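Local coordinates for Ice-binding protein (Leucosporidium, PDB 3UYU), which binds to the surface of ice crystals and inhibits their growth, conferring freeze tolerance with low thermal hysteresis activity, at residues F14-K19 with V213-A218; L103-G108 with Q113-G118; L4-G9 with A95-P100; L132-N137 with I169-G174. The protein carries 2 engineered substitutions. All coordinates share one frame; numbering follows the deposited sequence.

Interaction 1 of 4, residues F14-K19 with V213-A218; sequences FAILAK and VALQKA
I16 turns its CG2 methyl anti to the backbone N while CG1 lies anti to the carbonyl carbon (chi1 -59°), and V213 likewise splits its two methyls, CG1 anti to the backbone N and CG2 beside it. Each side chain thus spreads a fork of carbons into the interior of the right-handed beta-helix, where strand 16-18 of one wall faces strand 213-216 of another. At 8.9 Å the short strand axes are too far apart for backbone pairing, so the walls meet through side chains; the axes run at 139° to each other. I16 and V213 cross at a slant, with I16 CG2 4.0 Å from V213 CG1 and equally near V213 CG2. The other arm of I16 runs on extended through chi2, 178°, and meets L215 head-on, methyl against methyl: I16 CD1 lies 3.8 Å from L215 CD1 and 4.1 Å from L215 CD2. All four touching residues are buried, and I22 of strand 21-25 and I30 of strand 29-31 add to the apolar filling around I16. Alternation along the strands sends the residues in between the other way. L17 packs on L80 and A83 of helix 76-96, which lies against the outside of its wall. A214, inferred to take part in ice binding, lies between V213 and L215 on the same strand and points away from the core, so the core contact backs the inferred ice-binding face. Beyond I16, A18 fills the far end of the contact, its CB 4.0 Å from V213 CG2, the same methyl that I16 CG2 touches.

Interaction 2 of 4, residues L103-G108 with Q113-G118; sequences LELGAG and QTLVPG
L105 CD2 and L115 CD2 meet at 4.0 Å as the two leucines slide past each other from opposite directions. L105 reaches there with CG anti to its backbone N (chi1 176°), whereas L115 carries CG anti to the carbonyl carbon. Beside this methyl pair lies the amide of Q113, folded back on itself at chi2 (-79°), and its OE1 comes to 4.3 Å from L105 CD2, a loose contact that flanks the apolar one. Behind L105 the backbone turns sharply. A107 N donates to E104 O at 2.9 Å, closing a type II beta turn with G106 at the positive-phi position, and G108 N follows with a 3.2 Å bond to L105 O. That same oxygen also takes W122 NE1, so two donors hold the carbonyl of the residue whose side chain makes the contact. L115 O is likewise gripped twice, by the backbone of E135 and by W142 NE1. Y120 of strand 118-122 packs on both leucines, and L110 covers L105 from the loop itself. The turn lies in the loop of the beta-helix that joins strand 102-103 to strand 113-115, the latter an outermost strand of its parallel sheet within the chain, next to strand 132-135.

Interaction 3 of 4, residues L4-G9 with A95-P100; sequences LSVELG and AGFVDP
F97 turns toward L4, S5 and V6 from just beyond the end of helix 76-96. From CB, its CG lies anti to the carbonyl carbon (chi1 -69°), which brings the ring against the N-terminal segment. One face rests on L4: CD2 sits 4.1 Å from the ring centroid and 12° off the normal, a CH-pi contact, with CD1 of F97 4.0 Å from that methyl. On the opposite ring branch, F97 CE2 touches V6 CG2 at 3.9 Å, a methyl at the edge, near the ring plane. At the tip, F97 CZ faces two backbone carbonyls, S5 O at 3.7 Å and L4 O at 3.9 Å. S5 O lies in the ring plane, where the slightly positive C-H rim suits an oxygen. An alanine in place of F97 is likely to leave L4 CD2 and V6 CG2 without their shared partner and a gap between the segment and the helix end. L4 and F97 both also pack on L119 and V143 of strands 118-122 and 142-146. Away from the inferred ice-binding sites, this is plain packing on the outside of the right-handed beta-helix, joining the N-terminal segment to the end of helix 76-96, where V6 touches A90, Q93 and A94.

Interaction 4 of 4, residues L132-N137 with I169-G174; sequences LTFEGN and IAFQVG
Aromatic and aliphatic side chains fill the core of the right-handed beta-helix, and here F134 of strand 132-135 meets I169 and F171 of strand 169-173, on a different wall. I169 CD1 lies over one face of the F134 ring, 4.0 Å from its centroid and 19° off the normal, a CH-pi contact displaced toward the CG side, where F134 CG is 3.8 Å away. The isoleucine's other branch matters too: I169 CG2, anti to its backbone N, touches F134 CE1 at 3.9 Å, so both branches press on one ring. At the far end, F134 CZ and F171 CZ meet at 3.8 Å, each near the plane of the other ring, so the phenylalanines join edge to edge without stacking. Replacing F134 with an alanine would probably leave I169 CD1 without a ring face to cover and open a gap in front of F171 CZ. Further rings continue the cluster: F134 meets W142 edge-to-face and F158 at an angle, while F171 stacks on F144. Strand 132-135 lies between 113-115 and 158-161 in its sheet, and strand 169-173 lies between 142-146 and 188-191, with Q172 turned outward onto A94 and A95 of helix 76-96.

From the N terminus, residues 4-9 come first and 14-19 soon after. Interaction 3 closes its loop at 95-100, where helix 76-96 ends, while the loop opened at 14-19 stays open until 213-218, so interactions 1 and 3 cross. Within the long loop of interaction 1 nest interaction 2, a short closure between 103-108 and 113-118, and then interaction 4, between 132-137 and 169-174. Interactions 2 and 4 are neighbours through backbone pairing of strands 113-115 and 132-135. Interaction 3 touches both, through L4 against G118 and V6 against A170. Interaction 1 stands apart, its centre about 27 Å from that of interaction 2, joining early and late strands of the beta-helix.

Interaction 1 of 4, residues F14-K19 with V213-A218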
# COMPACT_ATOMS: atom_id res chain seq x y z
N PHE A 14 8.52 -1.27 8.51
CA PHE A 14 9.99 -1.50 8.36
C PHE A 14 10.79 -0.55 9.22
O PHE A 14 10.59 0.69 9.22
CB PHE A 14 10.45 -1.34 6.86
CG PHE A 14 9.99 -2.45 5.96
CD1 PHE A 14 8.68 -2.46 5.43
CD2 PHE A 14 10.85 -3.53 5.68
CE1 PHE A 14 8.25 -3.52 4.65
CE2 PHE A 14 10.43 -4.57 4.90
CZ PHE A 14 9.06 -4.59 4.40
N ALA A 15 11.80 -1.15 9.86
CA ALA A 15 12.86 -0.31 10.41
C ALA A 15 13.81 0.31 9.41
O ALA A 15 14.21 1.44 9.55
CB ALA A 15 13.66 -1.14 11.44
N ILE A 16 14.16 -0.49 8.39
CA ILE A 16 15.03 -0.03 7.32
C ILE A 16 14.46 -0.61 6.01
O ILE A 16 14.16 -1.81 5.96
CB ILE A 16 16.48 -0.58 7.51
CG1 ILE A 16 17.06 -0.13 8.85
CG2 ILE A 16 17.39 -0.01 6.44
CD1 ILE A 16 18.47 -0.70 9.10
N LEU A 17 14.29 0.26 5.02
CA LEU A 17 13.87 -0.16 3.69
C LEU A 17 14.72 0.56 2.68
O LEU A 17 14.90 1.74 2.79
CB LEU A 17 12.37 0.19 3.47
CG LEU A 17 11.74 -0.33 2.15
CD1 LEU A 17 11.59 -1.85 2.16
CD2 LEU A 17 10.35 0.29 2.05
N ALA A 18 15.29 -0.19 1.72
CA ALA A 18 16.20 0.41 0.76
C ALA A 18 16.00 -0.20 -0.60
O ALA A 18 15.58 -1.32 -0.72
CB ALA A 18 17.71 0.27 1.20
N LYS A 19 16.35 0.55 -1.62
CA LYS A 19 16.16 0.02 -3.00
C LYS A 19 17.36 -0.72 -3.53
O LYS A 19 17.21 -1.61 -4.38
CB LYS A 19 15.80 1.19 -3.93
CG LYS A 19 14.35 1.73 -3.68
CD LYS A 19 13.92 2.73 -4.74
CE LYS A 19 13.53 1.98 -5.97
NZ LYS A 19 13.00 3.08 -6.90
N VAL A 213 21.67 1.79 2.29
CA VAL A 213 21.86 2.10 3.75
C VAL A 213 23.06 1.35 4.27
O VAL A 213 23.17 0.13 4.10
CB VAL A 213 20.58 1.74 4.57
CG1 VAL A 213 20.84 1.93 6.11
CG2 VAL A 213 19.41 2.56 4.07
N ALA A 214 24.03 2.09 4.85
CA ALA A 214 25.15 1.45 5.47
C ALA A 214 25.12 1.63 6.99
O ALA A 214 25.02 2.79 7.48
CB ALA A 214 26.45 2.01 4.89
N LEU A 215 25.18 0.52 7.71
CA LEU A 215 25.16 0.52 9.19
C LEU A 215 26.59 0.20 9.66
O LEU A 215 27.19 -0.76 9.16
CB LEU A 215 24.27 -0.55 9.71
CG LEU A 215 22.83 -0.34 9.19
CD1 LEU A 215 22.12 -1.51 9.70
CD2 LEU A 215 22.17 1.04 9.58
N GLN A 216 27.09 0.95 10.62
CA GLN A 216 28.41 0.66 11.25
C GLN A 216 28.16 0.44 12.76
O GLN A 216 28.02 1.43 13.53
CB GLN A 216 29.34 1.83 10.98
CG GLN A 216 29.75 2.02 9.55
CD GLN A 216 30.53 3.31 9.28
OE1 GLN A 216 30.95 4.06 10.20
NE2 GLN A 216 30.73 3.60 7.99
N LYS A 217 28.03 -0.81 13.17
CA LYS A 217 27.78 -1.16 14.59
C LYS A 217 26.64 -0.27 15.13
O LYS A 217 26.72 0.40 16.19
CB LYS A 217 29.06 -0.95 15.45
CG LYS A 217 30.14 -1.84 14.99
CD LYS A 217 31.32 -1.85 15.98
CE LYS A 217 32.50 -2.62 15.45
NZ LYS A 217 32.26 -4.01 15.83
N ALA A 218 25.53 -0.25 14.38
CA ALA A 218 24.53 0.83 14.60
C ALA A 218 23.22 0.24 15.11
O ALA A 218 22.90 -0.94 14.85
CB ALA A 218 24.25 1.58 13.33

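Interaction 2 of 4, residues L103-G108 with Q113-G118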
# COMPACT_ATOMS: atom_id res chain seq x y z
N LEU A 103 12.71 29.17 6.60
CA LEU A 103 13.47 29.11 5.36
C LEU A 103 14.94 29.47 5.56
O LEU A 103 15.33 30.58 5.97
CB LEU A 103 12.82 29.98 4.32
CG LEU A 103 13.27 29.90 2.83
CD1 LEU A 103 13.46 28.45 2.31
CD2 LEU A 103 12.41 30.74 1.91
N GLU A 104 15.76 28.51 5.23
CA GLU A 104 17.19 28.60 5.41
C GLU A 104 17.60 28.91 6.87
O GLU A 104 18.55 29.64 7.11
CB GLU A 104 17.82 29.65 4.46
CG GLU A 104 17.25 29.62 3.04
CD GLU A 104 17.56 28.29 2.25
OE1 GLU A 104 18.22 27.38 2.76
OE2 GLU A 104 17.13 28.16 1.09
N LEU A 105 16.98 28.23 7.85
CA LEU A 105 17.31 28.54 9.26
C LEU A 105 18.78 28.23 9.51
O LEU A 105 19.31 27.18 9.13
CB LEU A 105 16.40 27.70 10.17
CG LEU A 105 16.67 27.84 11.65
CD1 LEU A 105 16.26 29.21 12.21
CD2 LEU A 105 15.92 26.69 12.35
N GLY A 106 19.48 29.17 10.16
CA GLY A 106 20.89 28.98 10.49
C GLY A 106 21.82 28.95 9.29
O GLY A 106 22.98 28.54 9.42
N ALA A 107 21.27 29.32 8.13
CA ALA A 107 22.03 29.20 6.87
C ALA A 107 22.55 27.78 6.65
O ALA A 107 23.61 27.55 6.08
CB ALA A 107 23.22 30.27 6.81
N GLY A 108 21.76 26.82 7.12
CA GLY A 108 22.13 25.39 6.96
C GLY A 108 22.73 24.72 8.20
O GLY A 108 22.86 23.50 8.21
N GLN A 113 20.12 24.45 18.81
CA GLN A 113 18.74 24.77 18.46
C GLN A 113 17.67 24.01 19.22
O GLN A 113 17.89 22.85 19.68
CB GLN A 113 18.47 24.50 16.97
CG GLN A 113 19.15 25.50 16.02
CD GLN A 113 18.44 26.84 15.91
OE1 GLN A 113 17.31 27.05 16.37
NE2 GLN A 113 19.12 27.77 15.24
N THR A 114 16.57 24.71 19.45
CA THR A 114 15.36 24.07 19.98
C THR A 114 14.27 24.37 18.99
O THR A 114 13.97 25.54 18.75
CB THR A 114 14.99 24.65 21.35
OG1 THR A 114 15.98 24.33 22.30
CG2 THR A 114 13.61 24.16 21.82
N LEU A 115 13.67 23.34 18.40
CA LEU A 115 12.80 23.56 17.26
C LEU A 115 11.35 23.38 17.62
O LEU A 115 10.95 22.31 18.08
CB LEU A 115 13.17 22.62 16.12
CG LEU A 115 14.62 22.67 15.66
CD1 LEU A 115 14.73 21.65 14.55
CD2 LEU A 115 14.89 24.08 15.18
N VAL A 116 10.57 24.43 17.48
CA VAL A 116 9.13 24.33 17.58
C VAL A 116 8.53 23.54 16.41
O VAL A 116 9.14 23.44 15.31
CB VAL A 116 8.41 25.70 17.70
CG1 VAL A 116 8.99 26.48 18.85
CG2 VAL A 116 8.49 26.50 16.39
N PRO A 117 7.32 22.99 16.57
CA PRO A 117 6.65 22.31 15.42
C PRO A 117 6.48 23.16 14.17
O PRO A 117 6.33 24.39 14.27
CB PRO A 117 5.24 21.92 15.98
CG PRO A 117 5.53 21.79 17.51
CD PRO A 117 6.42 23.06 17.74
N GLY A 118 6.58 22.53 13.01
CA GLY A 118 6.35 23.31 11.78
C GLY A 118 7.09 22.70 10.63
O GLY A 118 7.63 21.58 10.71

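Interaction 3 of 4, residues L4-G9 with A95-P100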
# COMPACT_ATOMS: atom_id res chain seq x y z
N LEU A 4 1.29 18.22 9.71
CA LEU A 4 2.34 17.88 8.79
C LEU A 4 2.64 16.35 8.84
O LEU A 4 3.76 15.92 8.50
CB LEU A 4 3.57 18.78 9.10
CG LEU A 4 3.38 20.32 8.92
CD1 LEU A 4 4.61 21.07 9.38
CD2 LEU A 4 3.06 20.63 7.45
N SER A 5 1.65 15.53 9.20
CA SER A 5 1.83 14.09 9.18
C SER A 5 2.23 13.61 7.78
O SER A 5 1.65 14.05 6.77
CB SER A 5 0.50 13.38 9.55
OG SER A 5 0.27 13.63 10.92
N VAL A 6 3.17 12.68 7.73
CA VAL A 6 3.51 12.00 6.46
C VAL A 6 3.09 10.53 6.51
O VAL A 6 3.57 9.74 7.36
CB VAL A 6 5.04 12.11 6.21
CG1 VAL A 6 5.44 11.32 4.95
CG2 VAL A 6 5.43 13.59 6.08
N GLU A 7 2.22 10.13 5.57
CA GLU A 7 1.62 8.82 5.56
C GLU A 7 2.58 7.82 4.93
O GLU A 7 3.00 7.96 3.77
CB GLU A 7 0.29 8.88 4.76
CG GLU A 7 -0.34 7.54 4.56
CD GLU A 7 -0.60 6.84 5.91
OE1 GLU A 7 -1.19 7.53 6.79
OE2 GLU A 7 -0.21 5.65 6.13
N LEU A 8 2.94 6.82 5.72
CA LEU A 8 3.97 5.84 5.26
C LEU A 8 3.42 4.57 4.62
O LEU A 8 4.18 3.84 3.99
CB LEU A 8 4.91 5.44 6.43
CG LEU A 8 5.54 6.63 7.13
CD1 LEU A 8 6.33 5.99 8.35
CD2 LEU A 8 6.50 7.37 6.21
N GLY A 9 2.10 4.26 4.80
CA GLY A 9 1.63 3.03 4.21
C GLY A 9 2.34 1.82 4.76
O GLY A 9 2.68 1.74 6.02
N ALA A 95 8.34 16.36 0.57
CA ALA A 95 8.96 17.39 -0.31
C ALA A 95 7.92 18.37 -0.85
O ALA A 95 8.29 19.53 -1.22
CB ALA A 95 9.67 16.75 -1.45
N GLY A 96 6.65 17.95 -0.86
CA GLY A 96 5.55 18.71 -1.49
C GLY A 96 4.82 19.74 -0.70
O GLY A 96 4.11 20.57 -1.29
N PHE A 97 4.98 19.77 0.65
CA PHE A 97 4.30 20.76 1.47
C PHE A 97 4.78 22.17 1.12
O PHE A 97 5.97 22.40 0.89
CB PHE A 97 4.58 20.54 2.97
CG PHE A 97 3.97 19.30 3.57
CD1 PHE A 97 2.60 19.17 3.72
CD2 PHE A 97 4.82 18.28 4.11
CE1 PHE A 97 2.03 17.97 4.31
CE2 PHE A 97 4.26 17.09 4.72
CZ PHE A 97 2.89 16.94 4.83
N VAL A 98 3.83 23.10 1.09
CA VAL A 98 4.11 24.48 0.67
C VAL A 98 4.11 25.38 1.91
O VAL A 98 3.67 24.99 3.00
CB VAL A 98 3.09 25.02 -0.37
CG1 VAL A 98 3.28 24.29 -1.68
CG2 VAL A 98 1.69 24.99 0.21
N ASP A 99 4.59 26.61 1.67
CA ASP A 99 4.80 27.64 2.64
C ASP A 99 5.40 27.27 4.01
O ASP A 99 4.72 27.13 5.04
CB ASP A 99 3.87 28.86 2.55
CG ASP A 99 2.42 28.51 2.45
OD1 ASP A 99 1.87 28.21 3.52
OD2 ASP A 99 1.83 28.62 1.35
N PRO A 100 6.73 27.13 3.97
CA PRO A 100 7.57 26.81 5.08
C PRO A 100 7.41 27.83 6.18
O PRO A 100 7.18 29.04 5.93
CB PRO A 100 9.00 26.84 4.51
CG PRO A 100 8.89 27.73 3.25
CD PRO A 100 7.51 27.39 2.73

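Interaction 4 of 4, residues L132-N137 with I169-G174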
# COMPACT_ATOMS: atom_id res chain seq x y z
N LEU A 132 20.33 18.64 19.41
CA LEU A 132 19.18 19.28 18.83
C LEU A 132 17.94 18.84 19.60
O LEU A 132 17.78 17.64 19.89
CB LEU A 132 19.05 18.82 17.35
CG LEU A 132 17.84 19.35 16.54
CD1 LEU A 132 17.98 20.85 16.34
CD2 LEU A 132 17.85 18.60 15.17
N THR A 133 17.12 19.80 19.97
CA THR A 133 15.91 19.52 20.76
C THR A 133 14.69 19.83 19.95
O THR A 133 14.62 20.86 19.30
CB THR A 133 15.90 20.41 22.01
OG1 THR A 133 17.05 20.10 22.82
CG2 THR A 133 14.61 20.14 22.84
N PHE A 134 13.72 18.92 19.96
CA PHE A 134 12.37 19.16 19.38
C PHE A 134 11.46 19.42 20.54
O PHE A 134 11.38 18.56 21.42
CB PHE A 134 11.90 17.94 18.59
CG PHE A 134 12.82 17.58 17.48
CD1 PHE A 134 12.53 17.90 16.15
CD2 PHE A 134 13.99 16.93 17.75
CE1 PHE A 134 13.45 17.57 15.12
CE2 PHE A 134 14.89 16.60 16.73
CZ PHE A 134 14.59 16.94 15.40
N GLU A 135 10.77 20.55 20.53
CA GLU A 135 9.82 20.86 21.64
C GLU A 135 8.43 21.04 21.14
O GLU A 135 8.16 22.01 20.37
CB GLU A 135 10.26 22.12 22.38
CG GLU A 135 9.41 22.36 23.63
CD GLU A 135 9.67 23.72 24.28
OE1 GLU A 135 10.87 24.09 24.46
OE2 GLU A 135 8.64 24.41 24.63
N GLY A 136 7.50 20.15 21.51
CA GLY A 136 6.11 20.33 21.14
C GLY A 136 5.33 19.20 21.75
O GLY A 136 5.95 18.30 22.31
N ASN A 137 4.01 19.23 21.65
CA ASN A 137 3.21 18.26 22.32
C ASN A 137 3.16 16.93 21.57
O ASN A 137 3.85 16.70 20.57
CB ASN A 137 1.81 18.85 22.69
CG ASN A 137 0.92 19.12 21.49
OD1 ASN A 137 1.08 18.47 20.43
ND2 ASN A 137 -0.06 20.03 21.62
N ILE A 169 8.02 13.17 13.41
CA ILE A 169 9.19 13.95 12.95
C ILE A 169 9.64 13.26 11.66
O ILE A 169 9.96 12.06 11.67
CB ILE A 169 10.34 13.91 14.02
CG1 ILE A 169 9.89 14.65 15.33
CG2 ILE A 169 11.59 14.53 13.48
CD1 ILE A 169 10.90 14.43 16.54
N ALA A 170 9.61 14.02 10.55
CA ALA A 170 10.04 13.46 9.24
C ALA A 170 11.05 14.34 8.57
O ALA A 170 10.85 15.56 8.51
CB ALA A 170 8.83 13.28 8.33
N PHE A 171 12.14 13.72 8.09
CA PHE A 171 13.20 14.42 7.40
C PHE A 171 13.24 13.96 5.97
O PHE A 171 13.56 12.79 5.69
CB PHE A 171 14.57 14.07 8.05
CG PHE A 171 14.87 14.81 9.36
CD1 PHE A 171 15.72 15.93 9.34
CD2 PHE A 171 14.39 14.35 10.60
CE1 PHE A 171 16.07 16.63 10.53
CE2 PHE A 171 14.69 15.06 11.81
CZ PHE A 171 15.54 16.16 11.77
N GLN A 172 12.98 14.88 5.05
CA GLN A 172 13.11 14.53 3.62
C GLN A 172 14.43 15.12 3.13
O GLN A 172 14.62 16.33 3.27
CB GLN A 172 11.94 15.18 2.87
CG GLN A 172 12.09 15.16 1.27
CD GLN A 172 12.80 16.39 0.75
OE1 GLN A 172 12.41 17.53 1.08
NE2 GLN A 172 13.81 16.18 -0.14
N VAL A 173 15.32 14.26 2.63
CA VAL A 173 16.68 14.73 2.30
C VAL A 173 17.04 14.32 0.88
O VAL A 173 17.04 13.15 0.54
CB VAL A 173 17.67 14.07 3.24
CG1 VAL A 173 19.10 14.59 3.02
CG2 VAL A 173 17.24 14.23 4.77
N GLY A 174 17.49 15.31 0.10
CA GLY A 174 17.77 15.07 -1.36
C GLY A 174 19.10 14.35 -1.61
O GLY A 174 19.18 13.55 -2.56